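Uncharacterized protein (Enterococcus faecalis, PDB 2QRU) is of unknown function but adopts the alpha/beta-hydrolase fold and is probably a hydrolase. Local coordinates at residues 202-205 against 206-209; 228-231 against 232-236. All coordinates share one frame; numbering follows the deposited sequence. Where two conformers were deposited one is given.

Contact 1 (202-205 against 206-209)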
ATOM      1  N   LEU A 202     -11.838   7.371  -5.302  1.00 26.96           N
ATOM      2  CA  LEU A 202     -11.177   8.301  -6.214  1.00 26.91           C
ATOM      3  C   LEU A 202     -11.885   8.259  -7.552  1.00 27.00           C
ATOM      4  O   LEU A 202     -12.051   7.179  -8.138  1.00 27.50           O
ATOM      5  CB  LEU A 202      -9.698   7.940  -6.374  1.00 26.85           C
ATOM      6  CG  LEU A 202      -8.919   8.030  -5.054  1.00 26.54           C
ATOM      7  CD1 LEU A 202      -7.607   7.273  -5.187  1.00 27.89           C
ATOM      8  CD2 LEU A 202      -8.693   9.487  -4.671  1.00 27.41           C
ATOM      9  N   SER A 203     -12.281   9.437  -8.038  1.00 25.91           N
ATOM     10  CA  SER A 203     -12.922   9.550  -9.348  1.00 25.71           C
ATOM     11  C   SER A 203     -11.922   9.399 -10.477  1.00 25.61           C
ATOM     12  O   SER A 203     -10.727   9.619 -10.308  1.00 25.75           O
ATOM     13  CB  SER A 203     -13.614  10.919  -9.506  1.00 26.34           C
ATOM     14  OG  SER A 203     -12.599  11.902  -9.452  1.00 25.74           O
ATOM     15  N   ASP A 204     -12.428   9.047 -11.651  1.00 25.97           N
ATOM     16  CA  ASP A 204     -11.607   9.053 -12.850  1.00 26.47           C
ATOM     17  C   ASP A 204     -10.983  10.423 -13.073  1.00 26.54           C
ATOM     18  O   ASP A 204      -9.805  10.513 -13.433  1.00 26.08           O
ATOM     19  CB  ASP A 204     -12.410   8.579 -14.077  1.00 27.23           C
ATOM     20  CG  ASP A 204     -12.722   7.078 -14.046  1.00 29.04           C
ATOM     21  OD1 ASP A 204     -12.243   6.358 -13.145  1.00 29.76           O
ATOM     22  OD2 ASP A 204     -13.462   6.601 -14.944  1.00 31.53           O
ATOM     23  N   GLU A 205     -11.792  11.476 -12.886  0.50 25.85           N
ATOM     24  CA  GLU A 205     -11.326  12.857 -12.958  0.50 26.71           C
ATOM     25  C   GLU A 205     -10.030  12.998 -12.170  0.50 25.59           C
ATOM     26  O   GLU A 205      -8.997  13.413 -12.700  0.50 25.32           O
ATOM     27  CB  GLU A 205     -12.385  13.794 -12.377  0.50 26.58           C
ATOM     28  CG  GLU A 205     -12.042  15.275 -12.523  0.50 28.49           C
ATOM     29  CD  GLU A 205     -13.221  16.208 -12.241  0.50 29.29           C
ATOM     30  OE1 GLU A 205     -13.458  17.121 -13.055  0.50 32.82           O
ATOM     31  OE2 GLU A 205     -13.903  16.038 -11.205  0.50 33.92           O
ATOM     32  N   THR A 206     -10.106  12.643 -10.894  1.00 25.44           N
ATOM     33  CA  THR A 206      -8.959  12.705  -9.987  1.00 25.10           C
ATOM     34  C   THR A 206      -7.759  11.895 -10.527  1.00 24.91           C
ATOM     35  O   THR A 206      -6.624  12.392 -10.586  1.00 24.14           O
ATOM     36  CB  THR A 206      -9.368  12.281  -8.541  1.00 25.45           C
ATOM     37  OG1 THR A 206     -10.235  13.295  -7.999  1.00 26.46           O
ATOM     38  CG2 THR A 206      -8.135  12.122  -7.601  1.00 24.79           C
ATOM     39  N   LEU A 207      -7.999  10.637 -10.918  1.00 24.58           N
ATOM     40  CA  LEU A 207      -6.919   9.769 -11.394  1.00 24.63           C
ATOM     41  C   LEU A 207      -6.241  10.378 -12.611  1.00 24.40           C
ATOM     42  O   LEU A 207      -5.037  10.242 -12.770  1.00 23.72           O
ATOM     43  CB  LEU A 207      -7.466   8.394 -11.725  1.00 24.61           C
ATOM     44  CG  LEU A 207      -7.938   7.557 -10.522  1.00 26.21           C
ATOM     45  CD1 LEU A 207      -8.607   6.294 -11.038  1.00 26.85           C
ATOM     46  CD2 LEU A 207      -6.774   7.154  -9.573  1.00 26.61           C
ATOM     47  N   LYS A 208      -7.010  11.065 -13.459  1.00 24.89           N
ATOM     48  CA  LYS A 208      -6.461  11.717 -14.672  1.00 25.06           C
ATOM     49  C   LYS A 208      -5.413  12.791 -14.377  1.00 24.73           C
ATOM     50  O   LYS A 208      -4.635  13.135 -15.258  1.00 26.50           O
ATOM     51  CB  LYS A 208      -7.590  12.275 -15.552  1.00 25.01           C
ATOM     52  CG  LYS A 208      -8.327  11.153 -16.237  1.00 27.86           C
ATOM     53  CD  LYS A 208      -9.486  11.680 -17.090  1.00 30.78           C
ATOM     54  CE  LYS A 208     -10.208  10.486 -17.696  1.00 34.00           C
ATOM     55  NZ  LYS A 208     -11.357  10.954 -18.505  1.00 35.49           N
ATOM     56  N   THR A 209      -5.422  13.323 -13.155  1.00 23.58           N
ATOM     57  CA  THR A 209      -4.435  14.310 -12.704  1.00 23.82           C
ATOM     58  C   THR A 209      -3.155  13.700 -12.079  1.00 23.85           C
ATOM     59  O   THR A 209      -2.214  14.457 -11.743  1.00 24.35           O
ATOM     60  CB  THR A 209      -5.019  15.282 -11.664  1.00 23.76           C
ATOM     61  OG1 THR A 209      -5.144  14.630 -10.396  1.00 23.85           O
ATOM     62  CG2 THR A 209      -6.366  15.848 -12.123  1.00 24.87           C
TER
HETATM   63  O   HOH W   1     -11.809  11.798  -6.282  1.00 29.17           O
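Ser-203 OG caps the backbone N of Thr-206 at the start of the short helix 204-208. In this capping bond Thr-206 N donates to Ser-203 OG over 3.0 Å, with an N-H...O angle of 167°. What makes this possible is the first torsion of Ser-203 (chi1 63°), which holds OG between its own backbone N and carbonyl carbon and so turns it over the first turn. The two hydroxyl oxygens, Ser-203 OG and Thr-206 OG1, are then 3.1 Å apart. A water bridges the backbone of one residue and the side chain of the other, accepting from Ser-203 N at 3.0 Å and lying 2.8 Å from Thr-206 OG1.

Backbone bonds continue the turn. Leu-207 N reaches Ser-203 O at 3.0 Å, and Lys-208 N reaches Asp-204 O at 2.8 Å. At the far end Thr-206 O is gripped twice by one residue, by Thr-209 N and by Thr-209 OG1, the latter at 2.7 Å; Thr-209 OG1 is also hydrogen-bonded to Gln-118.

The apolar contacts are sparse. Leu-202 CD2 approaches Thr-206 CG2 at 4.0 Å, the two side chains crossing at about a right angle, while Leu-202 CB faces Leu-207 CD2 more distantly. Both leucines are buried: Leu-202 packs on Leu-111, Gln-112 and Lys-115 of helix 105-119, and Leu-207 on Lys-231 and Thr-235 of helix 227-235. Asp-204, by contrast, is exposed, and its carboxylate makes a weak, long ion pair with Lys-231.

Ser-203 is thus a classical serine N-cap, opening a short helix that leads toward strand 213-218 of the alpha/beta-hydrolase sheet.

Contact 2 (228-231 against 232-236)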
ATOM      1  N   TYR A 228      -9.478  -3.079 -10.884  1.00 23.72           N
ATOM      2  CA  TYR A 228      -8.957  -1.858 -10.236  1.00 23.38           C
ATOM      3  C   TYR A 228      -7.575  -1.504 -10.773  1.00 23.10           C
ATOM      4  O   TYR A 228      -7.294  -0.339 -11.072  1.00 23.76           O
ATOM      5  CB  TYR A 228      -8.852  -2.045  -8.730  1.00 23.59           C
ATOM      6  CG  TYR A 228     -10.212  -1.846  -8.053  1.00 23.37           C
ATOM      7  CD1 TYR A 228     -10.749  -0.569  -7.877  1.00 25.29           C
ATOM      8  CD2 TYR A 228     -10.940  -2.940  -7.618  1.00 24.11           C
ATOM      9  CE1 TYR A 228     -12.022  -0.372  -7.258  1.00 24.34           C
ATOM     10  CE2 TYR A 228     -12.219  -2.754  -6.979  1.00 23.81           C
ATOM     11  CZ  TYR A 228     -12.742  -1.464  -6.817  1.00 24.89           C
ATOM     12  OH  TYR A 228     -13.994  -1.303  -6.178  1.00 25.13           O
ATOM     13  N   SER A 229      -6.702  -2.516 -10.823  1.00 23.54           N
ATOM     14  CA  SER A 229      -5.359  -2.247 -11.324  1.00 23.61           C
ATOM     15  C   SER A 229      -5.356  -1.910 -12.812  1.00 24.39           C
ATOM     16  O   SER A 229      -4.499  -1.167 -13.265  1.00 24.07           O
ATOM     17  CB  SER A 229      -4.411  -3.408 -10.981  1.00 23.24           C
ATOM     18  OG  SER A 229      -4.185  -3.436  -9.576  1.00 23.33           O
ATOM     19  N   LYS A 230      -6.297  -2.462 -13.571  1.00 24.43           N
ATOM     20  CA  LYS A 230      -6.444  -2.006 -14.988  1.00 23.82           C
ATOM     21  C   LYS A 230      -6.755  -0.517 -15.030  1.00 24.93           C
ATOM     22  O   LYS A 230      -6.123   0.225 -15.785  1.00 25.43           O
ATOM     23  CB  LYS A 230      -7.580  -2.724 -15.721  1.00 23.61           C
ATOM     24  CG  LYS A 230      -7.249  -4.178 -15.954  1.00 23.53           C
ATOM     25  CD  LYS A 230      -8.438  -4.869 -16.569  1.00 23.37           C
ATOM     26  CE  LYS A 230      -8.166  -6.319 -16.822  1.00 26.37           C
ATOM     27  NZ  LYS A 230      -9.436  -7.080 -17.155  1.00 23.82           N
ATOM     28  N   LYS A 231      -7.752  -0.083 -14.245  1.00 24.33           N
ATOM     29  CA  LYS A 231      -8.126   1.321 -14.213  1.00 26.77           C
ATOM     30  C   LYS A 231      -6.924   2.168 -13.796  1.00 25.78           C
ATOM     31  O   LYS A 231      -6.639   3.215 -14.387  1.00 26.50           O
ATOM     32  CB  LYS A 231      -9.316   1.545 -13.254  1.00 27.52           C
ATOM     33  CG  LYS A 231      -9.681   3.028 -13.113  1.00 31.72           C
ATOM     34  CD  LYS A 231     -11.124   3.245 -12.676  1.00 37.85           C
ATOM     35  CE  LYS A 231     -11.308   2.821 -11.236  1.00 38.09           C
ATOM     36  NZ  LYS A 231     -12.686   3.250 -10.826  1.00 40.38           N
ATOM     37  N   ILE A 232      -6.226   1.727 -12.751  1.00 25.73           N
ATOM     38  CA  ILE A 232      -5.094   2.478 -12.227  1.00 25.91           C
ATOM     39  C   ILE A 232      -3.995   2.630 -13.289  1.00 25.10           C
ATOM     40  O   ILE A 232      -3.410   3.722 -13.419  1.00 26.78           O
ATOM     41  CB  ILE A 232      -4.539   1.827 -10.913  1.00 25.73           C
ATOM     42  CG1 ILE A 232      -5.539   1.988  -9.766  1.00 25.08           C
ATOM     43  CG2 ILE A 232      -3.214   2.450 -10.503  1.00 25.99           C
ATOM     44  CD1 ILE A 232      -5.313   0.921  -8.627  1.00 27.00           C
ATOM     45  N   GLY A 233      -3.722   1.588 -14.059  1.00 24.17           N
ATOM     46  CA  GLY A 233      -2.654   1.693 -15.054  1.00 24.18           C
ATOM     47  C   GLY A 233      -3.070   2.281 -16.389  1.00 24.79           C
ATOM     48  O   GLY A 233      -2.229   2.522 -17.263  1.00 24.36           O
ATOM     49  N   ARG A 234      -4.373   2.512 -16.561  1.00 24.78           N
ATOM     50  CA  ARG A 234      -4.914   2.946 -17.869  1.00 23.91           C
ATOM     51  C   ARG A 234      -5.566   4.336 -17.788  1.00 24.34           C
ATOM     52  O   ARG A 234      -5.505   5.131 -18.735  1.00 25.94           O
ATOM     53  CB  ARG A 234      -5.884   1.896 -18.432  1.00 23.59           C
ATOM     54  CG  ARG A 234      -5.141   0.679 -18.918  1.00 23.98           C
ATOM     55  CD  ARG A 234      -6.072  -0.479 -19.203  1.00 22.47           C
ATOM     56  NE  ARG A 234      -5.321  -1.635 -19.685  1.00 23.29           N
ATOM     57  CZ  ARG A 234      -5.839  -2.844 -19.889  1.00 23.38           C
ATOM     58  NH1 ARG A 234      -7.125  -3.086 -19.631  1.00 23.35           N
ATOM     59  NH2 ARG A 234      -5.078  -3.831 -20.377  1.00 24.28           N
ATOM     60  N   THR A 235      -6.159   4.644 -16.643  1.00 23.88           N
ATOM     61  CA  THR A 235      -6.846   5.933 -16.498  1.00 25.30           C
ATOM     62  C   THR A 235      -5.873   7.018 -16.091  1.00 25.02           C
ATOM     63  O   THR A 235      -5.994   8.176 -16.534  1.00 25.54           O
ATOM     64  CB  THR A 235      -7.998   5.794 -15.490  1.00 26.29           C
ATOM     65  OG1 THR A 235      -8.925   4.830 -16.039  1.00 27.42           O
ATOM     66  CG2 THR A 235      -8.717   7.120 -15.309  1.00 26.79           C
ATOM     67  N   ILE A 236      -4.911   6.649 -15.246  1.00 24.39           N
ATOM     68  CA  ILE A 236      -3.810   7.591 -14.971  1.00 23.54           C
ATOM     69  C   ILE A 236      -3.018   7.750 -16.285  1.00 23.42           C
ATOM     70  O   ILE A 236      -2.675   6.746 -16.905  1.00 25.11           O
ATOM     71  CB  ILE A 236      -2.912   7.065 -13.830  1.00 24.61           C
ATOM     72  CG1 ILE A 236      -3.757   6.889 -12.554  1.00 22.91           C
ATOM     73  CG2 ILE A 236      -1.716   8.006 -13.636  1.00 21.56           C
ATOM     74  CD1 ILE A 236      -2.976   6.388 -11.323  1.00 23.33           C
TER
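With CG anti to the carbonyl carbon in both Lys-230 (chi1 -69°) and Arg-234 (chi1 -73°), the two long side chains leave helix 227-235 side by side and point the same way. Their extended shape brings Arg-234 NH1 to 3.8 Å from Lys-230 CD, the lysine methylene meeting the guanidinium obliquely. Lys-231 takes the other course: its CG stands anti to the backbone N, next to the carbonyl carbon, and passes 3.5 Å from Thr-235 OG1.

Backbone bonds run alongside these pairs. Ile-232 N donates to Tyr-228 O at 2.9 Å, and Gly-233 N to Ser-229 O at 3.0 Å. Lys-231 O accepts twice. Thr-235 N approaches it closely, at 2.7 Å, which ties the Lys-231 and Thr-235 pair through the main chain, whereas Arg-234 N lies 3.2 Å away and well above the carbonyl plane, off any lone pair. Such a sharing of one carbonyl by i+3 and i+4 donors is common near the C-terminal end of a helix. Side-chain carbons also lie against the carbonyl oxygens of the preceding turn: Ile-232 CG1 is 3.2 Å from Tyr-228 O.

On the side facing the rest of the protein, Tyr-228 OH bonds to Asp-135 and Ser-229 OG to Asn-129, while Ile-232 rests on Cys-213 and Ser-215 of strand 213-218. Lys-230 and Arg-234 both touch Phe-241 of strand 240-244, so the helix packs against both strands of its beta-alpha-beta unit.

Chemically, the two cationic ends do not touch: Lys-230 NZ and Arg-234 NH1 are 5.2 Å apart. The side-by-side pairing therefore rests on the aliphatic part of the lysine, and the like charges probably favour keeping the ends apart, whereas the buried hydroxyls of Tyr-228 and Ser-229 are satisfied by partners beyond the helix.

Overall arrangement
Contacts 1 and 2 follow one another along the chain, their centres about 10 Å apart; in sequence, strand 213-218 separates their helices. They also touch directly. Asp-204 OD1 of contact 1 lies 3.3 Å from Lys-231 CD of contact 2, and Leu-207 CB lies 4.0 Å from Thr-235 CG2. Leu-207 O also approaches Ile-236 CG1 at 3.6 Å, bringing Ile-236 against helix 204-208. As for the putative triad of Ser-104, His-249 and Asp-221, the side chain of Ser-229 in contact 2 lies near these residues without touching them.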